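Long-range contacts in kinetochore-associated protein NSL1 homolog (Homo sapiens, PDB 5LSI), which forms part of the MIS12 complex, which is required for kinetochore formation and for normal chromosome alignment and segregation during mitosis: residues Arg16-Arg21 against Ser66-Ala71; Arg32-Leu37 against Pro48-Ala53. One frame throughout, in Å; residues are numbered along the deposited sequence.

The chain is an N-terminal part of NSL1, the function being that of the whole protein. The two contacts lie on opposite sides of the chain's centre, their own centres 25 Å apart and their nearest atoms about 14 Å apart, so they do not touch. They join the two arms of one helical hairpin at opposite ends: helix 20-35 begins in contact 1 and reaches contact 2, where helix 46-62 packs against it. That second helix returns the chain to strand 65-67, which pairs with strand 15-17 in contact 1. The chemistry differs: backbone bonds and a water at the strand end, side-chain packing without hydrogen bonds between the segments at the other. A chain of another protein meets both.

Contact 1. Residues Arg16-Arg21 against Ser66-Ala71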
ATOM      1  N   ARG B  16      10.431  -7.136  -2.208  1.00 29.12           N
ATOM      2  CA  ARG B  16      11.856  -6.908  -1.964  1.00 32.17           C
ATOM      3  C   ARG B  16      12.249  -5.548  -2.523  1.00 32.47           C
ATOM      4  O   ARG B  16      12.499  -5.405  -3.721  1.00 32.43           O
ATOM      5  CB  ARG B  16      12.689  -8.018  -2.596  1.00 33.20           C
ATOM      6  CG  ARG B  16      12.611  -9.339  -1.858  1.00 39.32           C
ATOM      7  CD  ARG B  16      12.886 -10.519  -2.773  1.00 44.18           C
ATOM      8  NE  ARG B  16      12.844 -11.779  -2.035  1.00 51.12           N
ATOM      9  CZ  ARG B  16      12.866 -12.981  -2.600  1.00 54.07           C
ATOM     10  NH1 ARG B  16      12.923 -13.095  -3.920  1.00 52.49           N
ATOM     11  NH2 ARG B  16      12.827 -14.070  -1.843  1.00 53.93           N
ATOM     12  N   CYS B  17      12.323  -4.546  -1.655  1.00 31.87           N
ATOM     13  CA  CYS B  17      12.682  -3.196  -2.058  1.00 32.63           C
ATOM     14  C   CYS B  17      14.096  -2.866  -1.600  1.00 35.32           C
ATOM     15  O   CYS B  17      14.660  -3.525  -0.722  1.00 38.89           O
ATOM     16  CB  CYS B  17      11.693  -2.174  -1.492  1.00 29.59           C
ATOM     17  SG  CYS B  17      10.027  -2.332  -2.170  1.00 31.65           S
ATOM     18  N   THR B  18      14.663  -1.828  -2.212  1.00 38.45           N
ATOM     19  CA  THR B  18      16.026  -1.400  -1.929  1.00 40.84           C
ATOM     20  C   THR B  18      16.128  -0.002  -1.341  1.00 39.24           C
ATOM     21  O   THR B  18      17.092   0.274  -0.625  1.00 44.20           O
ATOM     22  CB  THR B  18      16.882  -1.447  -3.203  1.00 41.26           C
ATOM     23  OG1 THR B  18      16.390  -0.486  -4.145  1.00 46.40           O
ATOM     24  CG2 THR B  18      16.835  -2.829  -3.831  1.00 42.85           C
ATOM     25  N   SER B  19      15.175   0.887  -1.622  1.00 38.20           N
ATOM     26  CA  SER B  19      15.264   2.288  -1.220  1.00 36.14           C
ATOM     27  C   SER B  19      14.112   2.631  -0.285  1.00 32.28           C
ATOM     28  O   SER B  19      12.952   2.681  -0.708  1.00 28.40           O
ATOM     29  CB  SER B  19      15.262   3.207  -2.439  1.00 32.27           C
ATOM     30  OG  SER B  19      15.227   4.561  -2.031  1.00 30.91           O
ATOM     31  N   LYS B  20      14.441   2.897   0.980  1.00 33.45           N
ATOM     32  CA  LYS B  20      13.436   3.323   1.945  1.00 29.75           C
ATOM     33  C   LYS B  20      12.860   4.688   1.585  1.00 29.93           C
ATOM     34  O   LYS B  20      11.660   4.930   1.762  1.00 31.71           O
ATOM     35  CB  LYS B  20      14.054   3.344   3.342  1.00 34.51           C
ATOM     36  CG  LYS B  20      13.070   3.330   4.490  1.00 35.52           C
ATOM     37  CD  LYS B  20      13.793   3.031   5.795  1.00 38.20           C
ATOM     38  CE  LYS B  20      12.891   3.242   6.998  1.00 39.15           C
ATOM     39  NZ  LYS B  20      13.582   2.893   8.269  1.00 46.05           N
ATOM     40  N   ARG B  21      13.696   5.596   1.077  1.00 33.01           N
ATOM     41  CA  ARG B  21      13.207   6.928   0.736  1.00 28.80           C
ATOM     42  C   ARG B  21      12.232   6.881  -0.432  1.00 25.12           C
ATOM     43  O   ARG B  21      11.213   7.578  -0.422  1.00 25.83           O
ATOM     44  CB  ARG B  21      14.373   7.858   0.408  1.00 31.74           C
ATOM     45  CG  ARG B  21      13.931   9.247  -0.014  1.00 35.29           C
ATOM     46  CD  ARG B  21      15.105  10.079  -0.506  1.00 43.20           C
ATOM     47  NE  ARG B  21      16.186  10.132   0.474  1.00 49.68           N
ATOM     48  CZ  ARG B  21      17.359  10.721   0.262  1.00 55.60           C
ATOM     49  NH1 ARG B  21      17.607  11.315  -0.900  1.00 50.88           N
ATOM     50  NH2 ARG B  21      18.285  10.717   1.213  1.00 57.09           N
ATOM     51  N   SER B  66      10.443  -5.571   2.375  1.00 27.49           N
ATOM     52  CA  SER B  66      11.752  -5.605   3.001  1.00 31.60           C
ATOM     53  C   SER B  66      12.639  -4.565   2.332  1.00 33.71           C
ATOM     54  O   SER B  66      12.508  -4.293   1.135  1.00 32.36           O
ATOM     55  CB  SER B  66      12.392  -6.996   2.899  1.00 32.91           C
ATOM     56  OG  SER B  66      12.546  -7.387   1.544  1.00 38.43           O
ATOM     57  N   ILE B  67      13.527  -3.970   3.117  1.00 35.15           N
ATOM     58  CA  ILE B  67      14.507  -3.014   2.614  1.00 40.04           C
ATOM     59  C   ILE B  67      15.855  -3.721   2.648  1.00 45.03           C
ATOM     60  O   ILE B  67      16.471  -3.853   3.713  1.00 47.87           O
ATOM     61  CB  ILE B  67      14.525  -1.719   3.431  1.00 42.39           C
ATOM     62  CG1 ILE B  67      13.150  -1.049   3.402  1.00 34.55           C
ATOM     63  CG2 ILE B  67      15.597  -0.766   2.905  1.00 41.26           C
ATOM     64  CD1 ILE B  67      12.690  -0.666   2.015  1.00 34.66           C
ATOM     65  N   ASN B  68      16.309  -4.185   1.482  1.00 45.38           N
ATOM     66  CA  ASN B  68      17.544  -4.963   1.363  1.00 51.10           C
ATOM     67  C   ASN B  68      17.505  -6.182   2.285  1.00 49.77           C
ATOM     68  O   ASN B  68      18.419  -6.425   3.077  1.00 51.92           O
ATOM     69  CB  ASN B  68      18.773  -4.093   1.639  1.00 47.74           C
ATOM     70  CG  ASN B  68      18.943  -2.983   0.618  1.00 48.43           C
ATOM     71  OD1 ASN B  68      18.860  -3.213  -0.589  1.00 50.82           O
ATOM     72  ND2 ASN B  68      19.174  -1.768   1.101  1.00 45.44           N
ATOM     73  N   GLY B  69      16.416  -6.946   2.187  1.00 46.31           N
ATOM     74  CA  GLY B  69      16.232  -8.138   2.987  1.00 47.92           C
ATOM     75  C   GLY B  69      15.923  -7.905   4.450  1.00 47.69           C
ATOM     76  O   GLY B  69      15.688  -8.880   5.174  1.00 49.01           O
ATOM     77  N   GLN B  70      15.912  -6.659   4.909  1.00 43.91           N
ATOM     78  CA  GLN B  70      15.664  -6.326   6.303  1.00 45.69           C
ATOM     79  C   GLN B  70      14.264  -5.752   6.474  1.00 46.15           C
ATOM     80  O   GLN B  70      13.644  -5.268   5.524  1.00 43.68           O
ATOM     81  CB  GLN B  70      16.691  -5.313   6.818  1.00 51.55           C
ATOM     82  CG  GLN B  70      18.126  -5.600   6.415  1.00 52.98           C
ATOM     83  CD  GLN B  70      19.086  -4.537   6.917  1.00 60.41           C
ATOM     84  OE1 GLN B  70      18.794  -3.827   7.881  1.00 61.60           O
ATOM     85  NE2 GLN B  70      20.232  -4.411   6.258  1.00 57.21           N
ATOM     86  N   ALA B  71      13.778  -5.795   7.710  1.00 45.63           N
ATOM     87  CA  ALA B  71      12.515  -5.154   8.030  1.00 45.59           C
ATOM     88  C   ALA B  71      12.640  -3.639   7.889  1.00 48.17           C
ATOM     89  O   ALA B  71      13.731  -3.066   7.954  1.00 47.27           O
ATOM     90  CB  ALA B  71      12.067  -5.517   9.443  1.00 44.38           C
TER
HETATM   91  O   HOH W   1      14.823  -6.221   0.200  1.00 45.50           O
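The carbonyl oxygen of Cys-17 is gripped by two donors. Asn-68 N reaches Cys-17 O at 2.8 Å in a nearly straight bond (172° at the hydrogen), and water 1 donates to the same Cys-17 O from 2.9 Å; Ile-67 CA adds a CA-H...O contact. Cys-17 N in turn donates to Ser-66 O at 2.8 Å. Cys-17 thus bonds the residues on either side of Ile-67, as in parallel pairing, and the backbone bond of Ser-66 with Val-15 continues it. Water 1 also accepts from Gly-69 N and bonds Ser-66 OG at 2.9 Å. That hydroxyl stands between its own backbone N and carbonyl carbon (chi1 60°), 3.6 Å from Arg-16 CA. On the sheet face of Cys-17 and Ile-67, Ile-67 CD1 lies 3.9 Å from Cys-17 CB and also approaches Lys-20 CA. Beyond the strands the Asn-68 side chain crosses that of Thr-18 obliquely, with Asn-68 OD1 3.7 Å from Thr-18 CB. Lys-20 NZ donates to the carbonyl oxygens of Trp-72 and Ala-75, with a cation-pi contact to Trp-72, while Thr-18 OG1 bonds the backbone of another protein's chain. The type I' turn from Ile-67 to Gln-70 and the water thus extend the polar link past the last paired residues.

Contact 2. Residues Arg32-Leu37 against Pro48-Ala53; sequences RFVQKL and PALRDA
Leu-50 lays its forked end against the last part of helix 20-35, where one methyl meets the backbone and the other reaches a polar side chain. Its CD2 comes to 3.3 Å from Val-34 O, a close carbon-to-oxygen approach. The same Leu-50 CD2 lies 4.3 Å from Leu-37 CB. The other branch, Leu-50 CD1, is 4.1 Å from Gln-35 NE2, and equally far from the oxygen of that residue's backbone. Gln-35 starts away from helix 46-62, but a bend at chi2 (-71°) puts CD out of the extended line, and the amide NE2 ends nearer Leu-50 than the start of the chain would suggest. Further along, Val-34 CG1, anti to its backbone N (chi1 178°), meets Ala-53 CB at 3.8 Å and also reaches the backbone carbon Ala-53 C. The methyls of Leu-50 thus rest on backbone carbonyl oxygens and an amide as well as on aliphatic carbon. Gln-54 of helix 46-62 continues the packing against Val-34 and Gln-35, while Leu-41 of the connecting loop touches Leu-50. Val-34 and Leu-37 also pack on side chains of another protein's chain, so the end of helix 20-35 packs on helix 46-62 and also on that partner.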
ATOM      1  N   ARG B  32      -2.628  10.941  -1.071  1.00 30.31           N
ATOM      2  CA  ARG B  32      -3.671  11.844  -1.540  1.00 32.58           C
ATOM      3  C   ARG B  32      -5.013  11.137  -1.649  1.00 31.43           C
ATOM      4  O   ARG B  32      -6.057  11.746  -1.391  1.00 31.37           O
ATOM      5  CB  ARG B  32      -3.265  12.446  -2.887  1.00 37.00           C
ATOM      6  CG  ARG B  32      -4.281  13.393  -3.500  1.00 43.87           C
ATOM      7  CD  ARG B  32      -3.630  14.278  -4.559  1.00 49.44           C
ATOM      8  NE  ARG B  32      -4.601  14.811  -5.513  1.00 59.98           N
ATOM      9  CZ  ARG B  32      -5.325  15.908  -5.316  1.00 60.04           C
ATOM     10  NH1 ARG B  32      -5.195  16.600  -4.193  1.00 57.25           N
ATOM     11  NH2 ARG B  32      -6.184  16.313  -6.245  1.00 61.77           N
ATOM     12  N   PHE B  33      -5.008   9.852  -2.010  1.00 27.70           N
ATOM     13  CA  PHE B  33      -6.263   9.117  -2.143  1.00 28.84           C
ATOM     14  C   PHE B  33      -6.896   8.829  -0.786  1.00 31.79           C
ATOM     15  O   PHE B  33      -8.125   8.742  -0.687  1.00 33.32           O
ATOM     16  CB  PHE B  33      -6.027   7.828  -2.929  1.00 26.16           C
ATOM     17  CG  PHE B  33      -5.554   8.067  -4.334  1.00 30.48           C
ATOM     18  CD1 PHE B  33      -6.459   8.138  -5.379  1.00 34.97           C
ATOM     19  CD2 PHE B  33      -4.208   8.252  -4.605  1.00 31.71           C
ATOM     20  CE1 PHE B  33      -6.028   8.373  -6.671  1.00 32.53           C
ATOM     21  CE2 PHE B  33      -3.772   8.491  -5.892  1.00 31.92           C
ATOM     22  CZ  PHE B  33      -4.682   8.551  -6.926  1.00 35.13           C
ATOM     23  N   VAL B  34      -6.088   8.693   0.266  1.00 26.91           N
ATOM     24  CA  VAL B  34      -6.654   8.566   1.605  1.00 28.67           C
ATOM     25  C   VAL B  34      -7.314   9.874   2.029  1.00 32.99           C
ATOM     26  O   VAL B  34      -8.385   9.872   2.649  1.00 28.43           O
ATOM     27  CB  VAL B  34      -5.571   8.129   2.606  1.00 30.17           C
ATOM     28  CG1 VAL B  34      -6.154   8.036   4.008  1.00 30.77           C
ATOM     29  CG2 VAL B  34      -4.970   6.798   2.185  1.00 28.41           C
ATOM     30  N   GLN B  35      -6.687  11.011   1.703  1.00 30.66           N
ATOM     31  CA  GLN B  35      -7.254  12.308   2.062  1.00 33.78           C
ATOM     32  C   GLN B  35      -8.604  12.529   1.393  1.00 32.94           C
ATOM     33  O   GLN B  35      -9.508  13.123   1.990  1.00 37.76           O
ATOM     34  CB  GLN B  35      -6.283  13.428   1.686  1.00 34.76           C
ATOM     35  CG  GLN B  35      -4.949  13.358   2.403  1.00 37.63           C
ATOM     36  CD  GLN B  35      -5.062  13.705   3.871  1.00 47.27           C
ATOM     37  OE1 GLN B  35      -4.510  13.017   4.729  1.00 53.51           O
ATOM     38  NE2 GLN B  35      -5.776  14.786   4.170  1.00 51.42           N
ATOM     39  N   LYS B  36      -8.762  12.054   0.155  1.00 34.92           N
ATOM     40  CA  LYS B  36     -10.024  12.230  -0.556  1.00 37.92           C
ATOM     41  C   LYS B  36     -11.182  11.518   0.130  1.00 38.83           C
ATOM     42  O   LYS B  36     -12.341  11.851  -0.135  1.00 40.84           O
ATOM     43  CB  LYS B  36      -9.896  11.737  -1.998  1.00 38.08           C
ATOM     44  CG  LYS B  36      -8.770  12.381  -2.784  1.00 43.97           C
ATOM     45  CD  LYS B  36      -8.871  13.894  -2.787  1.00 46.39           C
ATOM     46  CE  LYS B  36      -9.023  14.427  -4.204  1.00 54.49           C
ATOM     47  NZ  LYS B  36      -9.150  15.913  -4.239  1.00 60.43           N
ATOM     48  N   LEU B  37     -10.900  10.541   0.995  1.00 40.02           N
ATOM     49  CA  LEU B  37     -11.958   9.904   1.770  1.00 37.91           C
ATOM     50  C   LEU B  37     -12.622  10.864   2.742  1.00 41.64           C
ATOM     51  O   LEU B  37     -13.767  10.620   3.140  1.00 42.51           O
ATOM     52  CB  LEU B  37     -11.406   8.719   2.552  1.00 36.82           C
ATOM     53  CG  LEU B  37     -10.973   7.499   1.756  1.00 37.59           C
ATOM     54  CD1 LEU B  37      -9.959   6.738   2.581  1.00 41.08           C
ATOM     55  CD2 LEU B  37     -12.181   6.635   1.436  1.00 34.90           C
ATOM     56  N   PRO B  48      -9.337  12.653  13.113  1.00 33.31           N
ATOM     57  CA  PRO B  48      -8.682  11.454  13.658  1.00 33.46           C
ATOM     58  C   PRO B  48      -8.837  10.230  12.769  1.00 31.52           C
ATOM     59  O   PRO B  48      -7.924   9.396  12.729  1.00 28.75           O
ATOM     60  CB  PRO B  48      -9.374  11.262  15.014  1.00 36.05           C
ATOM     61  CG  PRO B  48     -10.698  11.909  14.848  1.00 34.11           C
ATOM     62  CD  PRO B  48     -10.444  13.100  13.978  1.00 36.84           C
ATOM     63  N   ALA B  49      -9.954  10.103  12.046  1.00 29.22           N
ATOM     64  CA  ALA B  49     -10.140   8.955  11.163  1.00 30.52           C
ATOM     65  C   ALA B  49      -9.162   8.985   9.996  1.00 31.81           C
ATOM     66  O   ALA B  49      -8.671   7.935   9.565  1.00 28.89           O
ATOM     67  CB  ALA B  49     -11.579   8.905  10.653  1.00 36.66           C
ATOM     68  N   LEU B  50      -8.865  10.177   9.472  1.00 29.73           N
ATOM     69  CA  LEU B  50      -7.927  10.275   8.360  1.00 28.00           C
ATOM     70  C   LEU B  50      -6.500  10.000   8.815  1.00 29.74           C
ATOM     71  O   LEU B  50      -5.737   9.336   8.105  1.00 28.14           O
ATOM     72  CB  LEU B  50      -8.025  11.652   7.700  1.00 34.01           C
ATOM     73  CG  LEU B  50      -9.208  11.866   6.753  1.00 36.55           C
ATOM     74  CD1 LEU B  50      -9.108  13.218   6.063  1.00 38.42           C
ATOM     75  CD2 LEU B  50      -9.282  10.743   5.727  1.00 36.51           C
ATOM     76  N   ARG B  51      -6.112  10.516   9.986  1.00 28.51           N
ATOM     77  CA  ARG B  51      -4.814  10.152  10.544  1.00 28.94           C
ATOM     78  C   ARG B  51      -4.716   8.646  10.747  1.00 26.78           C
ATOM     79  O   ARG B  51      -3.692   8.031  10.423  1.00 27.45           O
ATOM     80  CB  ARG B  51      -4.576  10.884  11.865  1.00 30.50           C
ATOM     81  CG  ARG B  51      -4.291  12.378  11.721  1.00 32.12           C
ATOM     82  CD  ARG B  51      -3.713  12.960  13.011  1.00 36.77           C
ATOM     83  NE  ARG B  51      -4.605  12.781  14.154  1.00 30.43           N
ATOM     84  CZ  ARG B  51      -5.526  13.663  14.527  1.00 34.30           C
ATOM     85  NH1 ARG B  51      -5.678  14.793  13.850  1.00 36.77           N
ATOM     86  NH2 ARG B  51      -6.294  13.412  15.578  1.00 33.40           N
ATOM     87  N   ASP B  52      -5.779   8.036  11.275  1.00 28.45           N
ATOM     88  CA  ASP B  52      -5.784   6.593  11.494  1.00 27.44           C
ATOM     89  C   ASP B  52      -5.682   5.841  10.171  1.00 25.86           C
ATOM     90  O   ASP B  52      -4.880   4.908  10.035  1.00 27.41           O
ATOM     91  CB  ASP B  52      -7.049   6.194  12.256  1.00 30.34           C
ATOM     92  CG  ASP B  52      -7.147   4.702  12.489  1.00 36.72           C
ATOM     93  OD1 ASP B  52      -6.094   4.053  12.672  1.00 42.20           O
ATOM     94  OD2 ASP B  52      -8.279   4.175  12.486  1.00 41.79           O
ATOM     95  N   ALA B  53      -6.481   6.247   9.179  1.00 25.23           N
ATOM     96  CA  ALA B  53      -6.464   5.572   7.882  1.00 23.84           C
ATOM     97  C   ALA B  53      -5.116   5.721   7.190  1.00 25.37           C
ATOM     98  O   ALA B  53      -4.612   4.770   6.584  1.00 26.73           O
ATOM     99  CB  ALA B  53      -7.582   6.113   6.990  1.00 24.96           C
TER